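Local coordinates for acyl-coenzyme A oxidase 3 (Yarrowia lipolytica, PDB 5YS9) that oxidises aliphatic acyl-CoA substrates to trans-2-enoyl-CoA with FAD and molecular oxygen, releasing hydrogen peroxide in peroxisomal fatty acid beta-oxidation, at the interface of chains A and B. Coordinates in Å, arbitrary orientation; residue numbers count along the deposited sequence, not the author numbering. Chains: chain A/B, Acyl-coenzyme A oxidase 3.

The interface of chains A and B. Residues chain A 427, 435-437, 442; chain B 200, 252-255.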
loop_
_atom_site.group_PDB
_atom_site.type_symbol
_atom_site.label_atom_id
_atom_site.label_comp_id
_atom_site.label_asym_id
_atom_site.label_seq_id
_atom_site.Cartn_x
_atom_site.Cartn_y
_atom_site.Cartn_z
ATOM N N ARG A 427 8.133 5.731 -0.138
ATOM C CA ARG A 427 8.666 5.049 1.013
ATOM C C ARG A 427 9.713 4.028 0.615
ATOM O O ARG A 427 10.762 3.959 1.217
ATOM C CB ARG A 427 7.550 4.389 1.818
ATOM C CG ARG A 427 8.024 3.339 2.807
ATOM C CD ARG A 427 6.887 2.607 3.476
ATOM N NE ARG A 427 6.181 1.669 2.617
ATOM C CZ ARG A 427 6.718 0.605 2.049
ATOM N NH1 ARG A 427 5.987 -0.177 1.295
ATOM N NH2 ARG A 427 7.979 0.318 2.228
ATOM N N TYR A 435 10.793 3.060 6.578
ATOM C CA TYR A 435 9.987 2.314 7.492
ATOM C C TYR A 435 10.047 3.018 8.872
ATOM O O TYR A 435 9.341 2.623 9.791
ATOM C CB TYR A 435 10.486 0.861 7.480
ATOM C CG TYR A 435 9.531 -0.160 8.036
ATOM C CD1 TYR A 435 8.406 -0.577 7.299
ATOM C CD2 TYR A 435 9.758 -0.770 9.282
ATOM C CE1 TYR A 435 7.510 -1.540 7.804
ATOM C CE2 TYR A 435 8.876 -1.737 9.791
ATOM C CZ TYR A 435 7.750 -2.121 9.036
ATOM O OH TYR A 435 6.877 -3.086 9.511
ATOM N N SER A 436 10.863 4.068 9.015
ATOM C CA SER A 436 10.874 4.824 10.262
ATOM C C SER A 436 9.600 5.625 10.364
ATOM O O SER A 436 9.324 6.456 9.508
ATOM C CB SER A 436 12.079 5.777 10.380
ATOM O OG SER A 436 11.824 6.790 11.364
ATOM N N GLY A 437 8.828 5.396 11.419
ATOM C CA GLY A 437 7.613 6.185 11.651
ATOM C C GLY A 437 7.808 7.712 11.531
ATOM O O GLY A 437 6.891 8.430 11.138
ATOM N N GLY A 442 4.418 5.659 6.884
ATOM C CA GLY A 442 3.549 4.622 7.491
ATOM C C GLY A 442 2.216 5.217 7.859
ATOM O O GLY A 442 1.149 4.745 7.392
ATOM N N TRP B 200 18.887 0.025 12.454
ATOM C CA TRP B 200 17.881 -1.032 12.332
ATOM C C TRP B 200 18.257 -2.343 13.010
ATOM O O TRP B 200 17.723 -3.385 12.644
ATOM C CB TRP B 200 17.469 -1.300 10.849
ATOM C CG TRP B 200 16.832 -0.120 10.231
ATOM C CD1 TRP B 200 17.216 0.556 9.115
ATOM C CD2 TRP B 200 15.659 0.537 10.710
ATOM N NE1 TRP B 200 16.338 1.614 8.865
ATOM C CE2 TRP B 200 15.374 1.599 9.837
ATOM C CE3 TRP B 200 14.808 0.321 11.795
ATOM C CZ2 TRP B 200 14.309 2.440 10.041
ATOM C CZ3 TRP B 200 13.752 1.178 11.976
ATOM C CH2 TRP B 200 13.517 2.212 11.121
ATOM N N LYS B 252 9.522 4.621 16.971
ATOM C CA LYS B 252 8.324 4.246 16.197
ATOM C C LYS B 252 8.675 3.820 14.764
ATOM O O LYS B 252 9.400 4.518 14.085
ATOM C CB LYS B 252 7.336 5.396 16.184
ATOM C CG LYS B 252 5.957 5.085 15.582
ATOM C CD LYS B 252 4.998 4.367 16.526
ATOM C CE LYS B 252 3.669 4.052 15.829
ATOM N NZ LYS B 252 3.722 2.808 15.022
ATOM N N LYS B 253 8.157 2.656 14.356
ATOM C CA LYS B 253 8.214 2.161 12.973
ATOM C C LYS B 253 6.821 2.114 12.347
ATOM O O LYS B 253 5.794 2.166 13.019
ATOM C CB LYS B 253 8.833 0.790 12.941
ATOM C CG LYS B 253 10.164 0.763 13.651
ATOM C CD LYS B 253 10.952 -0.482 13.415
ATOM C CE LYS B 253 10.264 -1.722 13.957
ATOM N NZ LYS B 253 10.429 -1.978 15.388
ATOM N N MET B 254 6.792 1.923 11.052
ATOM C CA MET B 254 5.543 1.777 10.362
ATOM C C MET B 254 4.827 0.554 10.909
ATOM O O MET B 254 3.620 0.539 11.057
ATOM C CB MET B 254 5.808 1.628 8.881
ATOM C CG MET B 254 4.612 1.194 8.085
ATOM S SD MET B 254 4.912 1.536 6.372
ATOM C CE MET B 254 3.554 0.664 5.637
ATOM N N GLY B 255 5.582 -0.480 11.209
ATOM C CA GLY B 255 5.003 -1.725 11.703
ATOM C C GLY B 255 5.992 -2.416 12.592
ATOM O O GLY B 255 7.083 -1.905 12.790
#
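A:Tyr435 and B:Met254 meet twice, through backbone and side chain. The amide N of B:Met254 donates to the carbonyl O of A:Tyr435 at 2.9 Å, with 154° at the hydrogen. Two residues on, the amide N of A:Gly437 donates to the carbonyl O of B:Lys252, also at 2.9 Å but more bent and from above the carbonyl plane. The two bonds flank A:Ser436 and B:Lys253, which pair as an antiparallel beta bridge between the two copies in the deposited assembly, a two-fold pair likely to be the functional dimer.

Above this bridge, CB of B:Met254 lies over one face of the A:Tyr435 ring, 4.0 Å from the centroid and offset toward the rim on the CD1-CE1 side, a CH-pi contact. CG anti to the backbone N (chi1 -162°) directs the phenol along chain B, past B:Met254, with its tip at the backbone of B:Gly255. A:Tyr435 also belongs to an FAD pocket, so this loop probably links dimer contact to cofactor binding. An alanine in place of A:Tyr435 would keep the backbone bond but would probably leave B:Met254 CB without its aromatic face and open a gap beside B:Gly255.

Further out, the extended B:Met254 chain, its CG anti to the backbone N (chi1 168°), brings SD against two chain A groups: CA of A:Gly442 at 3.6 Å and CD of A:Arg427 at 3.7 Å. B:Trp200 meets the loop at A:Ser436 with its benzo edge, CH2 lying 3.8 Å from CA of A:Ser436 in the ring plane. Within chain B, NZ of B:Lys252 curls back to donate to the carbonyl O of B:Lys253 at 3.0 Å.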